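Local coordinates for capsid Protein (Unidentified, PDB 4DMI), which forms a pentamer that binds sodium and probably serves as a building unit of a phage capsid, at residues D70-T75 against N153-R158; Y85-N90 against F136-K141; S93-S98 against T127-V132. All coordinates share one frame; numbering follows the deposited sequence. Where two conformers were deposited one is given.

Contact 1. Residues D70-T75 against N153-R158; sequences DVENTT and NNAEVR. With NA (sodium ion), chain H.
Arg158 reaches out beside Glu72 and Asp70, and its course from CB outward sets the contact. CB and CG lie near Val71 O, the carbonyl that also receives a CA-H...O contact from Arg158 CA. A chi2 of -169° carries CD past Asp70 OD1 at 3.4 Å, and the chain stays extended to NE. At the tip the guanidinium divides its work. NH1 donates to Asp70 OD1 at 3.0 Å, in the guanidinium plane but from well above the carboxylate plane, 53° out of it; Gln160 NE2 donates to the same oxygen. Glu72 CB sits 3.8 Å above the centre of the guanidinium plane. Glu72 OE2 lies 3.0 Å from Arg158 NH2, and Glu72 OE1 stands 3.4 Å from Arg158 NH2, a salt bridge of charges alone since no N-H points at OE1. NE donates to Glu96 OE2 of a neighbouring subunit. Glu72 OE2 binds the sodium ion at 2.0 Å. Ala155 O, bound to the ion at 2.3 Å, comes within 2.8 Å of Glu72 OE2, two acceptors that the cation brings together. Two waters and the carboxylate of Glu96 of the neighbouring subunit also belong to the site. Farther along, one water bridges Asn73 OD1 and Asn153 O by donating to both. The arrangement is a salt-bridge network beside a sodium site shared between subunits, with the Ala155 ligand held in a loop shaped by an Asx turn, Asn154 OD1 accepting from Glu156 N, and a type I turn from Asn154 to Val157.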
loop_
_atom_site.group_PDB
_atom_site.type_symbol
_atom_site.label_atom_id
_atom_site.label_comp_id
_atom_site.label_asym_id
_atom_site.label_seq_id
_atom_site.Cartn_x
_atom_site.Cartn_y
_atom_site.Cartn_z
ATOM N N ASP B 70 9.899 20.093 14.758
ATOM C CA ASP B 70 11.223 19.620 15.123
ATOM C C ASP B 70 11.322 19.915 16.617
ATOM O O ASP B 70 11.674 21.024 17.031
ATOM C CB ASP B 70 12.289 20.371 14.316
ATOM C CG ASP B 70 13.697 19.824 14.526
ATOM O OD1 ASP B 70 13.889 18.961 15.405
ATOM O OD2 ASP B 70 14.618 20.289 13.819
ATOM N N VAL B 71 10.963 18.918 17.418
ATOM C CA VAL B 71 10.663 19.125 18.826
ATOM C C VAL B 71 11.711 18.523 19.748
ATOM O O VAL B 71 12.019 17.334 19.655
ATOM C CB VAL B 71 9.280 18.520 19.154
ATOM C CG1 VAL B 71 8.893 18.759 20.619
ATOM C CG2 VAL B 71 8.226 19.071 18.193
ATOM N N GLU B 72 12.252 19.350 20.641
ATOM C CA GLU B 72 13.323 18.946 21.552
ATOM C C GLU B 72 13.064 19.586 22.911
ATOM O O GLU B 72 12.946 20.812 23.012
ATOM C CB GLU B 72 14.678 19.419 21.009
ATOM C CG GLU B 72 15.893 18.968 21.818
ATOM C CD GLU B 72 17.123 19.839 21.570
ATOM O OE1 GLU B 72 17.002 21.079 21.680
ATOM O OE2 GLU B 72 18.205 19.287 21.261
ATOM N N ASN B 73 12.949 18.756 23.949
ATOM C CA ASN B 73 12.799 19.226 25.329
ATOM C C ASN B 73 11.619 20.196 25.504
ATOM O O ASN B 73 11.722 21.223 26.190
ATOM C CB ASN B 73 14.106 19.848 25.827
ATOM C CG ASN B 73 14.213 19.865 27.344
ATOM O OD1 ASN B 73 13.527 19.118 28.045
ATOM N ND2 ASN B 73 15.085 20.722 27.855
ATOM N N THR B 74 10.496 19.859 24.873
ATOM C CA THR B 74 9.270 20.643 24.997
ATOM C C THR B 74 8.086 19.835 24.473
ATOM O O THR B 74 8.261 18.768 23.883
ATOM C CB THR B 74 9.375 21.991 24.239
ATOM O OG1 THR B 74 8.309 22.864 24.643
ATOM C CG2 THR B 74 9.333 21.773 22.728
ATOM N N THR B 75 6.882 20.330 24.722
ATOM C CA THR B 75 5.685 19.749 24.142
ATOM C C THR B 75 5.120 20.735 23.141
ATOM O O THR B 75 4.858 21.892 23.488
ATOM C CB THR B 75 4.622 19.458 25.210
ATOM O OG1 THR B 75 5.172 18.579 26.202
ATOM C CG2 THR B 75 3.400 18.813 24.571
ATOM N N ASN B 153 11.021 14.961 26.175
ATOM C CA ASN B 153 11.229 15.383 27.566
ATOM C C ASN B 153 12.685 15.672 27.897
ATOM O O ASN B 153 13.034 15.868 29.062
ATOM C CB ASN B 153 10.686 14.334 28.543
ATOM C CG ASN B 153 11.590 13.114 28.653
ATOM O OD1 ASN B 153 12.443 12.875 27.797
ATOM N ND2 ASN B 153 11.408 12.341 29.717
ATOM N N ASN B 154 13.526 15.701 26.871
ATOM C CA ASN B 154 14.978 15.711 27.058
ATOM C C ASN B 154 15.682 16.310 25.847
ATOM O O ASN B 154 15.287 16.050 24.705
ATOM C CB ASN B 154 15.459 14.268 27.272
ATOM C CG ASN B 154 16.902 14.185 27.739
ATOM O OD1 ASN B 154 17.834 14.431 26.973
ATOM N ND2 ASN B 154 17.093 13.810 28.998
ATOM N N ALA B 155 16.735 17.091 26.085
ATOM C CA ALA B 155 17.466 17.732 24.994
ATOM C C ALA B 155 18.122 16.740 24.036
ATOM O O ALA B 155 18.495 17.107 22.923
ATOM C CB ALA B 155 18.513 18.691 25.550
ATOM N N GLU B 156 18.257 15.486 24.459
ATOM C CA GLU B 156 18.931 14.473 23.644
ATOM C C GLU B 156 18.054 13.766 22.619
ATOM O O GLU B 156 18.573 13.059 21.768
ATOM C CB GLU B 156 19.605 13.417 24.528
ATOM C CG GLU B 156 20.750 13.956 25.392
ATOM C CD GLU B 156 21.447 12.865 26.179
ATOM O OE1 GLU B 156 20.990 11.704 26.116
ATOM O OE2 GLU B 156 22.446 13.168 26.863
ATOM N N VAL B 157 16.736 13.925 22.703
ATOM C CA VAL B 157 15.854 13.221 21.774
ATOM C C VAL B 157 14.897 14.168 21.065
ATOM O O VAL B 157 14.487 15.181 21.631
ATOM C CB VAL B 157 15.050 12.093 22.469
ATOM C CG1 VAL B 157 15.975 10.987 22.910
ATOM C CG2 VAL B 157 14.230 12.622 23.656
ATOM N N ARG B 158 14.539 13.837 19.825
ATOM C CA ARG B 158 13.678 14.707 19.032
ATOM C C ARG B 158 12.481 14.000 18.402
ATOM O O ARG B 158 12.478 12.774 18.212
ATOM C CB ARG B 158 14.487 15.432 17.938
ATOM C CG ARG B 158 15.486 16.432 18.491
ATOM C CD ARG B 158 16.080 17.313 17.411
ATOM N NE ARG B 158 17.023 18.262 18.007
ATOM C CZ ARG B 158 16.937 19.585 17.901
ATOM N NH1 ARG B 158 15.971 20.145 17.185
ATOM N NH2 ARG B 158 17.841 20.349 18.495
HETATM NA NA NA H . 19.930 18.294 21.581
HETATM O O HOH W 1 14.471 18.061 30.336
HETATM O O HOH W 2 21.616 17.563 22.858
HETATM O O HOH W 3 20.363 20.087 23.008
#

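Contact 2. Residues Y85-N90 against F136-K141; sequences YKVVGN and FDLMVK
Phe136 lays its ring over the backbone of Gly89, where two antiparallel strands run side by side. Gly89 CA stands 3.9 Å from the ring centroid, 25° off the normal, a CH-pi contact, while Val87 O lies at the ring's edge, in its plane. A chi1 of 56° sets CG of Phe136 between the backbone N and the carbonyl carbon; the ring beyond it lies over Gly89. Gly89, with no side chain, lets the ring lie directly on its backbone, and its backbone angles are of a kind glycine adopts readily. Beside the ring, in the conformer of Val87 described, Val87 CG2 touches Phe136 CE1 at 3.8 Å, and Val87 CG1 packs on Leu138 CB at 3.7 Å, the two side chains lying side by side. On the other face of the sheet Lys86 NZ and Asp137 OD2 share a water that accepts from the lysine and donates to the carboxylate.

Behind these contacts lie the hydrogen-bonded pairs Tyr85-Val140, Val87-Leu138 and Gly89-Phe136, each with two N-H...O bonds, as in Val140 N to Tyr85 O at 2.9 Å. Farther out, Ala116 and Leu115 of strand 112-121 meet Phe136, Leu138 and Val140, strand 158-167 bonds the far edge of 85-90, and a neighbouring subunit bonds the backbone of Met139 and Lys141. The chemistry is thus divided by face: an apolar, largely buried side built round Phe136, and a mixed side where a water links Lys86 to Asp137, whose opposite charges are near but not paired directly.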
loop_
_atom_site.group_PDB
_atom_site.type_symbol
_atom_site.label_atom_id
_atom_site.label_comp_id
_atom_site.label_asym_id
_atom_site.label_seq_id
_atom_site.Cartn_x
_atom_site.Cartn_y
_atom_site.Cartn_z
ATOM N N TYR B 85 -6.110 14.507 10.095
ATOM C CA TYR B 85 -4.743 14.960 9.882
ATOM C C TYR B 85 -3.830 13.813 9.519
ATOM O O TYR B 85 -3.847 12.768 10.170
ATOM C CB TYR B 85 -4.210 15.639 11.150
ATOM C CG TYR B 85 -4.979 16.878 11.554
ATOM C CD1 TYR B 85 -6.124 16.778 12.339
ATOM C CD2 TYR B 85 -4.568 18.139 11.150
ATOM C CE1 TYR B 85 -6.839 17.907 12.719
ATOM C CE2 TYR B 85 -5.284 19.282 11.522
ATOM C CZ TYR B 85 -6.414 19.150 12.303
ATOM O OH TYR B 85 -7.134 20.256 12.691
ATOM N N LYS B 86 -3.014 14.006 8.486
ATOM C CA LYS B 86 -1.941 13.071 8.174
ATOM C C LYS B 86 -0.708 13.592 8.889
ATOM O O LYS B 86 -0.407 14.772 8.844
ATOM C CB LYS B 86 -1.694 13.020 6.668
ATOM C CG LYS B 86 -0.395 12.321 6.286
ATOM C CD LYS B 86 -0.253 12.228 4.766
ATOM C CE LYS B 86 0.954 11.387 4.392
ATOM N NZ LYS B 86 0.986 11.051 2.947
ATOM N N VAL B 87 -0.000 12.709 9.607
ATOM C CA VAL B 87 1.212 13.106 10.315
ATOM C C VAL B 87 2.291 12.048 10.119
ATOM O O VAL B 87 2.078 10.862 10.386
ATOM C CB VAL B 87 0.936 13.373 11.825
ATOM C CG1 VAL B 87 0.256 12.187 12.486
ATOM C CG2 VAL B 87 2.220 13.729 12.545
ATOM N N VAL B 88 3.434 12.483 9.603
ATOM C CA VAL B 88 4.508 11.578 9.225
ATOM C C VAL B 88 5.838 12.130 9.695
ATOM O O VAL B 88 6.059 13.337 9.713
ATOM C CB VAL B 88 4.556 11.359 7.702
ATOM C CG1 VAL B 88 3.301 10.711 7.222
ATOM C CG2 VAL B 88 4.742 12.662 6.973
ATOM N N GLY B 89 6.740 11.239 10.073
ATOM C CA GLY B 89 8.014 11.683 10.603
ATOM C C GLY B 89 8.779 10.609 11.328
ATOM O O GLY B 89 8.578 9.424 11.060
ATOM N N ASN B 90 9.669 11.032 12.224
ATOM C CA ASN B 90 10.555 10.112 12.945
ATOM C C ASN B 90 10.768 10.525 14.386
ATOM O O ASN B 90 10.662 11.710 14.742
ATOM C CB ASN B 90 11.933 10.004 12.269
ATOM C CG ASN B 90 11.882 9.306 10.925
ATOM O OD1 ASN B 90 11.732 8.087 10.846
ATOM N ND2 ASN B 90 12.011 10.086 9.849
ATOM N N PHE B 136 7.013 7.051 11.773
ATOM C CA PHE B 136 5.565 6.948 11.923
ATOM C C PHE B 136 4.891 7.583 10.716
ATOM O O PHE B 136 5.449 8.493 10.081
ATOM C CB PHE B 136 5.073 7.577 13.243
ATOM C CG PHE B 136 5.490 9.013 13.418
ATOM C CD1 PHE B 136 4.748 10.041 12.851
ATOM C CD2 PHE B 136 6.650 9.330 14.120
ATOM C CE1 PHE B 136 5.153 11.369 12.993
ATOM C CE2 PHE B 136 7.059 10.651 14.272
ATOM C CZ PHE B 136 6.310 11.669 13.704
ATOM N N ASP B 137 3.692 7.099 10.399
ATOM C CA ASP B 137 2.891 7.605 9.287
ATOM C C ASP B 137 1.439 7.304 9.648
ATOM O O ASP B 137 0.951 6.183 9.463
ATOM C CB ASP B 137 3.315 6.937 7.965
ATOM C CG ASP B 137 2.646 7.549 6.745
ATOM O OD1 ASP B 137 1.596 8.213 6.884
ATOM O OD2 ASP B 137 3.179 7.362 5.631
ATOM N N LEU B 138 0.767 8.320 10.181
ATOM C CA LEU B 138 -0.514 8.167 10.848
ATOM C C LEU B 138 -1.598 9.026 10.218
ATOM O O LEU B 138 -1.331 10.114 9.696
ATOM C CB LEU B 138 -0.366 8.585 12.312
ATOM C CG LEU B 138 0.582 7.765 13.184
ATOM C CD1 LEU B 138 1.110 8.593 14.343
ATOM C CD2 LEU B 138 -0.184 6.581 13.724
ATOM N N MET B 139 -2.820 8.515 10.257
ATOM C CA MET B 139 -3.999 9.329 10.037
ATOM C C MET B 139 -4.727 9.431 11.360
ATOM O O MET B 139 -5.119 8.409 11.964
ATOM C CB MET B 139 -4.924 8.712 8.990
ATOM C CG MET B 139 -6.198 9.525 8.701
ATOM S SD MET B 139 -5.883 11.073 7.815
ATOM C CE MET B 139 -4.551 10.501 6.755
ATOM N N VAL B 140 -4.927 10.666 11.813
ATOM C CA VAL B 140 -5.547 10.941 13.104
ATOM C C VAL B 140 -6.767 11.826 12.924
ATOM O O VAL B 140 -6.717 12.835 12.214
ATOM C CB VAL B 140 -4.564 11.666 14.036
ATOM C CG1 VAL B 140 -5.222 12.001 15.376
ATOM C CG2 VAL B 140 -3.320 10.819 14.247
ATOM N N LYS B 141 -7.873 11.446 13.555
ATOM C CA LYS B 141 -9.052 12.303 13.597
ATOM C C LYS B 141 -9.174 12.911 14.983
ATOM O O LYS B 141 -9.176 12.195 15.983
ATOM C CB LYS B 141 -10.332 11.524 13.269
ATOM C CG LYS B 141 -11.599 12.392 13.218
ATOM C CD LYS B 141 -12.865 11.523 13.258
ATOM C CE LYS B 141 -14.120 12.378 13.216
ATOM N NZ LYS B 141 -15.342 11.525 13.236
HETATM O O HOH W 4 3.439 9.287 3.523
#

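Contact 3. Residues S93-S98 against T127-V132; sequences SRDEAS and TAVQSV
Ser93 and Ser131 bring their hydroxyls close together, each meeting the backbone of the other segment. Ser131 OG, anti to its backbone N (chi1 171°), donates to Ser93 O at 2.8 Å, the donor slightly tilted from that carbonyl plane. In the other direction Ser93 OG, set between its own N and carbonyl carbon (chi1 80°), accepts from Val132 N at 2.9 Å in a nearly straight bond of 166°. The two OG atoms stand 3.2 Å apart. Next to this exchange Ser93 N donates to Val132 O at 3.0 Å, so the backbone of Ser93 is tied on both its N-H and its carbonyl. Val132 CG2 lies 3.8 Å from Ser93 OG. A water donates to Gln130 O at 2.8 Å and is also hydrogen-bonded to Ser93 OG, adding the Gln130 carbonyl to the cluster.

Beyond the serines, Asp95 OD2 comes no nearer than 4.5 Å to Val129 CG2, while OD1 of Asp95 accepts from Ala97 N in an Asx turn, within the type I turn from Asp95 to Ser98. Val121 packs against Ser93 and Val129. Ser131 OG also accepts from Ser122 N of a neighbouring subunit. The side chain of Gln130 likewise bonds Ala128 O and Gln130 N of that subunit. Short polar side chains therefore do much of the joining here: a buried pair of hydroxyls couples the end of strand 83-95 to the loop before strand 133-142 and carries the network on into the next protomer.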
loop_
_atom_site.group_PDB
_atom_site.type_symbol
_atom_site.label_atom_id
_atom_site.label_comp_id
_atom_site.label_asym_id
_atom_site.label_seq_id
_atom_site.Cartn_x
_atom_site.Cartn_y
_atom_site.Cartn_z
ATOM N N SER B 93 15.259 6.915 18.405
ATOM C CA SER B 93 15.161 5.704 19.222
ATOM C C SER B 93 16.017 5.779 20.467
ATOM O O SER B 93 17.095 6.385 20.483
ATOM C CB SER B 93 15.506 4.428 18.439
ATOM O OG SER B 93 16.917 4.251 18.320
ATOM N N ARG B 94 15.515 5.157 21.543
ATOM C CA ARG B 94 16.300 4.964 22.753
ATOM C C ARG B 94 16.047 3.559 23.285
ATOM O O ARG B 94 15.094 2.883 22.870
ATOM C CB ARG B 94 15.947 6.004 23.828
ATOM C CG ARG B 94 16.243 7.454 23.451
ATOM C CD ARG B 94 17.745 7.736 23.370
ATOM N NE ARG B 94 18.390 7.584 24.672
ATOM C CZ ARG B 94 19.160 8.502 25.241
ATOM N NH1 ARG B 94 19.393 9.654 24.626
ATOM N NH2 ARG B 94 19.696 8.270 26.430
ATOM N N ASP B 95 16.913 3.130 24.197
ATOM C CA ASP B 95 16.736 1.891 24.954
ATOM C C ASP B 95 15.381 1.886 25.652
ATOM O O ASP B 95 14.889 2.929 26.065
ATOM C CB ASP B 95 17.848 1.801 26.004
ATOM C CG ASP B 95 17.908 0.458 26.701
ATOM O OD1 ASP B 95 16.862 -0.059 27.148
ATOM O OD2 ASP B 95 19.028 -0.078 26.819
ATOM N N GLU B 96 14.780 0.711 25.795
ATOM C CA GLU B 96 13.477 0.615 26.454
ATOM C C GLU B 96 13.512 1.075 27.914
ATOM O O GLU B 96 12.485 1.490 28.456
ATOM C CB GLU B 96 12.889 -0.792 26.324
ATOM C CG GLU B 96 13.731 -1.888 26.937
ATOM C CD GLU B 96 13.500 -2.056 28.431
ATOM O OE1 GLU B 96 14.409 -2.568 29.125
ATOM O OE2 GLU B 96 12.410 -1.674 28.923
ATOM N N ALA B 97 14.692 1.037 28.533
ATOM C CA ALA B 97 14.834 1.468 29.920
ATOM C C ALA B 97 15.261 2.933 30.034
ATOM O O ALA B 97 15.518 3.424 31.125
ATOM C CB ALA B 97 15.816 0.569 30.667
ATOM N N SER B 98 15.338 3.633 28.907
ATOM C CA SER B 98 15.775 5.025 28.904
ATOM C C SER B 98 14.752 5.921 29.583
ATOM O O SER B 98 13.570 5.592 29.626
ATOM C CB SER B 98 15.964 5.510 27.464
ATOM O OG SER B 98 16.474 6.832 27.434
ATOM N N THR B 127 26.996 -1.289 26.717
ATOM C CA THR B 127 26.359 -0.068 27.205
ATOM C C THR B 127 26.436 1.061 26.185
ATOM O O THR B 127 25.947 2.170 26.428
ATOM C CB THR B 127 26.970 0.406 28.541
ATOM O OG1 THR B 127 28.375 0.613 28.382
ATOM C CG2 THR B 127 26.735 -0.627 29.631
ATOM N N ALA B 128 27.057 0.781 25.045
ATOM C CA ALA B 128 27.097 1.737 23.951
ATOM C C ALA B 128 25.908 1.456 23.047
ATOM O O ALA B 128 25.927 0.494 22.281
ATOM C CB ALA B 128 28.396 1.599 23.175
ATOM N N VAL B 129 24.877 2.292 23.143
ATOM C CA VAL B 129 23.600 2.013 22.497
ATOM C C VAL B 129 23.377 2.893 21.282
ATOM O O VAL B 129 23.118 4.100 21.416
ATOM C CB VAL B 129 22.432 2.215 23.475
ATOM C CG1 VAL B 129 21.123 1.725 22.857
ATOM C CG2 VAL B 129 22.710 1.481 24.778
ATOM N N GLN B 130 23.469 2.288 20.100
ATOM C CA GLN B 130 23.202 3.013 18.869
ATOM C C GLN B 130 21.723 3.292 18.725
ATOM O O GLN B 130 20.878 2.537 19.223
ATOM C CB GLN B 130 23.705 2.237 17.655
ATOM C CG GLN B 130 25.217 1.978 17.670
ATOM C CD GLN B 130 26.031 3.256 17.572
ATOM O OE1 GLN B 130 25.626 4.216 16.907
ATOM N NE2 GLN B 130 27.169 3.286 18.258
ATOM N N SER B 131 21.429 4.391 18.036
ATOM C CA SER B 131 20.077 4.862 17.816
ATOM C C SER B 131 19.784 5.017 16.324
ATOM O O SER B 131 20.674 5.333 15.519
ATOM C CB SER B 131 19.910 6.205 18.539
ATOM O OG SER B 131 18.688 6.870 18.244
ATOM N N VAL B 132 18.522 4.785 15.970
ATOM C CA VAL B 132 18.011 4.917 14.607
ATOM C C VAL B 132 16.725 5.731 14.652
ATOM O O VAL B 132 16.085 5.837 15.707
ATOM C CB VAL B 132 17.718 3.533 13.964
ATOM C CG1 VAL B 132 19.014 2.761 13.754
ATOM C CG2 VAL B 132 16.725 2.718 14.820
HETATM O O HOH W 5 18.576 3.571 20.509
#

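All three contacts reach one mixed beta sheet; contact 2 pairs two of its strands, while contacts 1 and 3 join its strands to loops. Along the chain, contact 3 is nested inside contact 2, and both lie inside the loop closed by contact 1. Strand 83-95 supplies a segment to contacts 2 and 3, whose centres are about 24 Å apart. Contact 2 sits about 6 Å from the centre of the chain, whereas contacts 1 and 3 lie about 24 and 28 Å from it, on the same side. Those two have centres about 16 Å apart and touch through the Glu156-Arg94 salt bridge. Each contact also meets neighbouring subunits, so the same regions contribute to the pentamer's interfaces.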